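Homoserine O-acetyltransferase (PDB 3I1I) probably transfers an acetyl group from acetyl-CoA to the hydroxyl of L-homoserine, a step towards methionine, using an alpha/beta hydrolase fold. Local coordinates at residues 45-50 against 86-91; 150-155 against 174-179. All blocks are in the same frame, centred on the assembly; numbering follows the deposited sequence.

Interaction 1 of 2, residues 45-50 against 86-91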
loop_
_atom_site.group_PDB
_atom_site.type_symbol
_atom_site.label_atom_id
_atom_site.label_comp_id
_atom_site.label_asym_id
_atom_site.label_seq_id
_atom_site.Cartn_x
_atom_site.Cartn_y
_atom_site.Cartn_z
ATOM N N ILE A 45 4.713 -9.074 -36.884
ATOM C CA ILE A 45 4.135 -8.281 -35.801
ATOM C C ILE A 45 4.738 -8.752 -34.494
ATOM O O ILE A 45 4.665 -9.932 -34.172
ATOM C CB ILE A 45 2.607 -8.451 -35.741
ATOM C CG1 ILE A 45 1.980 -7.991 -37.069
ATOM C CG2 ILE A 45 2.054 -7.677 -34.578
ATOM C CD1 ILE A 45 0.407 -8.020 -37.160
ATOM N N LEU A 46 5.355 -7.849 -33.755
ATOM C CA LEU A 46 5.907 -8.175 -32.451
ATOM C C LEU A 46 4.913 -7.735 -31.392
ATOM O O LEU A 46 4.468 -6.605 -31.435
ATOM C CB LEU A 46 7.254 -7.458 -32.253
ATOM C CG LEU A 46 7.926 -7.628 -30.885
ATOM C CD1 LEU A 46 8.212 -9.109 -30.555
ATOM C CD2 LEU A 46 9.173 -6.755 -30.794
ATOM N N ILE A 47 4.535 -8.655 -30.500
ATOM C CA ILE A 47 3.630 -8.428 -29.366
ATOM C C ILE A 47 4.481 -8.419 -28.098
ATOM O O ILE A 47 5.332 -9.284 -27.895
ATOM C CB ILE A 47 2.629 -9.609 -29.181
ATOM C CG1 ILE A 47 1.803 -9.871 -30.443
ATOM C CG2 ILE A 47 1.657 -9.358 -28.012
ATOM C CD1 ILE A 47 0.950 -8.756 -30.887
ATOM N N CYS A 48 4.241 -7.455 -27.224
ATOM C CA CYS A 48 4.981 -7.345 -25.978
ATOM C C CYS A 48 4.028 -7.575 -24.821
ATOM O O CYS A 48 2.903 -7.055 -24.833
ATOM C CB CYS A 48 5.544 -5.959 -25.874
ATOM S SG CYS A 48 6.546 -5.510 -27.295
ATOM N N HIS A 49 4.484 -8.307 -23.809
ATOM C CA HIS A 49 3.614 -8.700 -22.709
ATOM C C HIS A 49 3.574 -7.735 -21.514
ATOM O O HIS A 49 4.465 -6.911 -21.338
ATOM C CB HIS A 49 3.878 -10.160 -22.313
ATOM C CG HIS A 49 5.014 -10.373 -21.366
ATOM N ND1 HIS A 49 4.977 -9.971 -20.048
ATOM C CD2 HIS A 49 6.163 -11.077 -21.509
ATOM C CE1 HIS A 49 6.082 -10.366 -19.437
ATOM N NE2 HIS A 49 6.812 -11.056 -20.299
ATOM N N TYR A 50 2.503 -7.821 -20.735
ATOM C CA TYR A 50 2.286 -6.906 -19.617
ATOM C C TYR A 50 2.886 -7.477 -18.315
ATOM O O TYR A 50 3.367 -8.606 -18.294
ATOM C CB TYR A 50 0.781 -6.542 -19.434
ATOM C CG TYR A 50 -0.144 -7.701 -19.200
ATOM C CD1 TYR A 50 -0.420 -8.143 -17.911
ATOM C CD2 TYR A 50 -0.724 -8.387 -20.272
ATOM C CE1 TYR A 50 -1.272 -9.243 -17.670
ATOM C CE2 TYR A 50 -1.578 -9.472 -20.060
ATOM C CZ TYR A 50 -1.852 -9.878 -18.747
ATOM O OH TYR A 50 -2.684 -10.925 -18.523
ATOM N N TYR A 86 -0.078 -12.867 -40.950
ATOM C CA TYR A 86 1.068 -12.288 -40.261
ATOM C C TYR A 86 1.890 -13.348 -39.514
ATOM O O TYR A 86 1.375 -14.384 -39.063
ATOM C CB TYR A 86 0.598 -11.204 -39.283
ATOM C CG TYR A 86 -0.012 -10.018 -39.978
ATOM C CD1 TYR A 86 0.759 -9.226 -40.775
ATOM C CD2 TYR A 86 -1.364 -9.696 -39.840
ATOM C CE1 TYR A 86 0.245 -8.157 -41.439
ATOM C CE2 TYR A 86 -1.906 -8.601 -40.512
ATOM C CZ TYR A 86 -1.083 -7.834 -41.309
ATOM O OH TYR A 86 -1.530 -6.732 -42.007
ATOM N N PHE A 87 3.180 -13.067 -39.385
ATOM C CA PHE A 87 4.051 -13.868 -38.553
ATOM C C PHE A 87 4.150 -13.103 -37.239
ATOM O O PHE A 87 4.692 -11.997 -37.205
ATOM C CB PHE A 87 5.413 -13.991 -39.230
ATOM C CG PHE A 87 6.397 -14.787 -38.455
ATOM C CD1 PHE A 87 6.162 -16.126 -38.200
ATOM C CD2 PHE A 87 7.541 -14.212 -37.985
ATOM C CE1 PHE A 87 7.054 -16.877 -37.489
ATOM C CE2 PHE A 87 8.463 -14.959 -37.265
ATOM C CZ PHE A 87 8.216 -16.300 -37.017
ATOM N N VAL A 88 3.641 -13.676 -36.156
ATOM C CA VAL A 88 3.538 -12.959 -34.887
ATOM C C VAL A 88 4.547 -13.491 -33.887
ATOM O O VAL A 88 4.661 -14.701 -33.735
ATOM C CB VAL A 88 2.114 -13.095 -34.309
ATOM C CG1 VAL A 88 1.999 -12.410 -32.919
ATOM C CG2 VAL A 88 1.079 -12.559 -35.300
ATOM N N ILE A 89 5.294 -12.593 -33.224
ATOM C CA ILE A 89 6.293 -12.985 -32.226
ATOM C C ILE A 89 5.968 -12.355 -30.870
ATOM O O ILE A 89 5.479 -11.233 -30.787
ATOM C CB ILE A 89 7.721 -12.478 -32.593
ATOM C CG1 ILE A 89 8.068 -12.829 -34.039
ATOM C CG2 ILE A 89 8.792 -13.020 -31.576
ATOM C CD1 ILE A 89 9.363 -12.141 -34.572
ATOM N N CYS A 90 6.269 -13.075 -29.801
ATOM C CA CYS A 90 6.143 -12.542 -28.464
ATOM C C CYS A 90 7.222 -13.146 -27.613
ATOM O O CYS A 90 7.496 -14.324 -27.731
ATOM C CB CYS A 90 4.777 -12.924 -27.918
ATOM S SG CYS A 90 4.407 -12.110 -26.337
ATOM N N THR A 91 7.787 -12.353 -26.721
ATOM C CA THR A 91 8.954 -12.735 -25.941
ATOM C C THR A 91 8.709 -12.563 -24.435
ATOM O O THR A 91 7.869 -11.766 -24.030
ATOM C CB THR A 91 10.170 -11.840 -26.342
ATOM O OG1 THR A 91 9.906 -10.485 -25.972
ATOM C CG2 THR A 91 10.449 -11.895 -27.865
HETATM O O HOH W 1 7.218 -9.079 -24.164
#

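Interaction 2 of 2, residues 150-155 against 174-179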
loop_
_atom_site.group_PDB
_atom_site.type_symbol
_atom_site.label_atom_id
_atom_site.label_comp_id
_atom_site.label_asym_id
_atom_site.label_seq_id
_atom_site.Cartn_x
_atom_site.Cartn_y
_atom_site.Cartn_z
ATOM N N ALA A 150 4.238 -4.230 -37.506
ATOM C CA ALA A 150 3.700 -3.564 -36.289
ATOM C C ALA A 150 4.391 -4.085 -35.053
ATOM O O ALA A 150 4.854 -5.241 -35.030
ATOM C CB ALA A 150 2.143 -3.768 -36.123
ATOM N N VAL A 151 4.459 -3.215 -34.050
ATOM C CA VAL A 151 4.819 -3.594 -32.711
ATOM C C VAL A 151 3.683 -3.105 -31.782
ATOM O O VAL A 151 3.133 -2.041 -31.944
ATOM C CB VAL A 151 6.171 -3.000 -32.280
ATOM C CG1 VAL A 151 6.088 -1.466 -32.169
ATOM C CG2 VAL A 151 6.620 -3.621 -30.957
HETATM N N MSE A 152 3.336 -3.907 -30.805
HETATM C CA MSE A 152 2.163 -3.629 -29.996
HETATM C C MSE A 152 2.149 -4.396 -28.700
HETATM O O MSE A 152 2.850 -5.375 -28.546
HETATM C CB MSE A 152 0.906 -3.941 -30.775
HETATM C CG MSE A 152 0.842 -5.334 -31.273
HETATM SE SE MSE A 152 -0.675 -5.506 -32.571
HETATM C CE MSE A 152 -2.266 -4.879 -31.389
ATOM N N GLY A 153 1.336 -3.898 -27.785
ATOM C CA GLY A 153 1.169 -4.475 -26.485
ATOM C C GLY A 153 0.279 -3.637 -25.567
ATOM O O GLY A 153 0.051 -2.420 -25.803
ATOM N N PRO A 154 -0.258 -4.289 -24.512
ATOM C CA PRO A 154 -1.036 -3.564 -23.513
ATOM C C PRO A 154 -0.161 -3.233 -22.345
ATOM O O PRO A 154 0.670 -4.043 -21.977
ATOM C CB PRO A 154 -2.104 -4.577 -23.107
ATOM C CG PRO A 154 -1.347 -5.921 -23.149
ATOM C CD PRO A 154 -0.379 -5.751 -24.354
ATOM N N SER A 155 -0.323 -2.028 -21.808
ATOM C CA SER A 155 0.268 -1.623 -20.507
ATOM C C SER A 155 1.790 -1.703 -20.530
ATOM O O SER A 155 2.376 -1.070 -21.391
ATOM C CB SER A 155 -0.349 -2.410 -19.368
ATOM O OG SER A 155 0.019 -1.869 -18.107
ATOM N N ARG A 174 4.316 0.519 -37.775
ATOM C CA ARG A 174 3.105 0.782 -37.036
ATOM C C ARG A 174 3.325 0.456 -35.597
ATOM O O ARG A 174 3.908 -0.565 -35.275
ATOM C CB ARG A 174 1.989 -0.091 -37.544
ATOM C CG ARG A 174 1.628 0.145 -38.977
ATOM C CD ARG A 174 0.552 -0.839 -39.465
ATOM N NE ARG A 174 0.405 -0.765 -40.903
ATOM C CZ ARG A 174 1.300 -1.227 -41.782
ATOM N NH1 ARG A 174 2.421 -1.841 -41.393
ATOM N NH2 ARG A 174 1.075 -1.069 -43.081
HETATM N N MSE A 175 2.823 1.302 -34.711
HETATM C CA MSE A 175 2.868 0.991 -33.280
HETATM C C MSE A 175 1.466 1.107 -32.684
HETATM O O MSE A 175 0.779 2.074 -32.933
HETATM C CB MSE A 175 3.834 1.912 -32.580
HETATM C CG MSE A 175 4.088 1.524 -31.137
HETATM SE SE MSE A 175 2.895 2.487 -29.930
HETATM C CE MSE A 175 3.782 4.211 -30.074
ATOM N N ILE A 176 1.029 0.110 -31.928
ATOM C CA ILE A 176 -0.288 0.167 -31.292
ATOM C C ILE A 176 -0.040 0.005 -29.805
ATOM O O ILE A 176 0.489 -1.006 -29.361
ATOM C CB ILE A 176 -1.233 -0.959 -31.748
ATOM C CG1 ILE A 176 -1.408 -0.956 -33.276
ATOM C CG2 ILE A 176 -2.590 -0.824 -31.042
ATOM C CD1 ILE A 176 -2.435 -1.983 -33.810
ATOM N N GLY A 177 -0.413 1.013 -29.046
ATOM C CA GLY A 177 -0.168 1.028 -27.635
ATOM C C GLY A 177 -1.510 0.985 -26.919
ATOM O O GLY A 177 -2.282 1.981 -26.940
ATOM N N VAL A 178 -1.789 -0.156 -26.295
ATOM C CA VAL A 178 -3.058 -0.377 -25.601
ATOM C C VAL A 178 -2.930 -0.153 -24.088
ATOM O O VAL A 178 -1.958 -0.595 -23.454
ATOM C CB VAL A 178 -3.583 -1.801 -25.888
ATOM C CG1 VAL A 178 -5.020 -1.975 -25.292
ATOM C CG2 VAL A 178 -3.577 -2.068 -27.385
ATOM N N ILE A 179 -3.895 0.556 -23.512
ATOM C CA ILE A 179 -3.910 0.889 -22.043
ATOM C C ILE A 179 -2.529 1.206 -21.476
ATOM O O ILE A 179 -2.083 0.592 -20.536
ATOM C CB ILE A 179 -4.646 -0.198 -21.204
ATOM C CG1 ILE A 179 -4.042 -1.613 -21.425
ATOM C CG2 ILE A 179 -6.127 -0.208 -21.578
ATOM C CD1 ILE A 179 -4.310 -2.567 -20.287
#

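Interaction 1 of 2, residues 45-50 against 86-91
Ile45 N donates to Phe87 O, Ile45 O accepts from Ile89 N, and Ile47 N donates to Ile89 O, a ladder of backbone bonds that zips the two segments together in parallel. The last is the straightest, 2.8 Å from Ile47 N to Ile89 O with 178° at the hydrogen. Val88 CA adds a CH···O contact to Ile45 O. Beyond Ile47 the strands diverge, and a water takes over the bridging: it accepts from His49 N and donates to Thr91 O, 2.8 Å from that oxygen.

Strands 44-48 and 87-91 are neighbours in the central, mostly parallel sheet of the alpha/beta hydrolase fold, and their short segments are twisted by 28° against each other. Strand 44-48 lies between 87-91 and 150-154, so the order in the sheet departs from that in the chain.

Apolar contacts occupy both faces of this pair. On one, Ile45 reaches past the start of strand 87-91, toward Tyr86, with CG1 anti to its carbonyl carbon (chi1 -60°), and CD1 sits over one face of the Tyr86 ring in a CH-pi contact, 3.7 Å from the ring centroid. Further along that face, Ile47 CG1 crosses Val88 CG1 at 3.6 Å, and Ile47 CB meets Cys90 CB. The other face carries Leu46, whose CD1 leans across to Ile89 CB (4.0 Å) above the Ile89 carbonyl; helix 129-142 packs on this side through Gln136 and Ile140.

Polar side chains gather at the C-terminal end. The His49 ring turns its CD2 edge to Thr91 O, 3.1 Å away and near the ring plane. Its rotation is fixed from both nitrogens: ND1 donates to Tyr50 O at 2.7 Å, while NE2 bonds Asn93 N. Thr91 OG1 is held by Gln136.

Interaction 2 of 2, residues 150-155 against 174-179
Ala150 CB lies 3.9 Å from Arg174 CB where the two strands begin, while the arginine's guanidinium turns off to the carbonyls of His149 and Arg371. Val151 uses both its N-H and its carbonyl: N donates to Arg174 O and O accepts from Ile176 N, each at 3.0 Å. Its CG1 crosses selenomethionine Met175 CG at 3.7 Å, on the face covered by helix 156-167. Selenomethionine Met152 points to the other face, beside Ile176; bent at chi3 (-57°), it brings CE to 3.8 Å from Ile176 CD1, with helix 362-370 packing on this face through Val365 and Phe368. Gly153 N makes a weak bond to Ile176 O, but Gly153 O accepts from Val178 N firmly. The unit is a beta-alpha-beta crossover, strand 150-154, helix 156-167 and strand 174-178, and Gly153-Ser155 fits the start of a GxSxG nucleophile elbow. Pro154 CB rests on Ile179 CG1. Ser155 N donates to Val178 O at 2.7 Å, tying the turn to the neighbouring strand. Ser155 itself has positive phi (61°), the strained backbone expected of such an elbow, and its OG is hydrogen-bonded to His351 NE2, consistent with a Ser-His-Asp triad completed by Asp318.

Interactions 1 and 2 share one sheet, in the order 87-91, 44-48, 150-154, 174-178, with centres about 10 Å apart. The seam between them is strand 44-48 against 150-154: Leu46 N lies 2.9 Å from Ala150 O and Cys48 N 2.8 Å from Met152 O, both probable hydrogen bonds. Side chains continue across it, Ile47 CD1 packing on Met152 CG at 3.4 Å. Only interaction 2 contains the probable nucleophile, Ser155; in interaction 1 the Ile47 side chain lies near the elbow glycine and serine without touching them, while Cys48 O comes to 3.6 Å from Pro154 CD. Trp70 bridges the two at the strand ends, meeting Ile47, His49 and Tyr50 of one and Pro154 of the other.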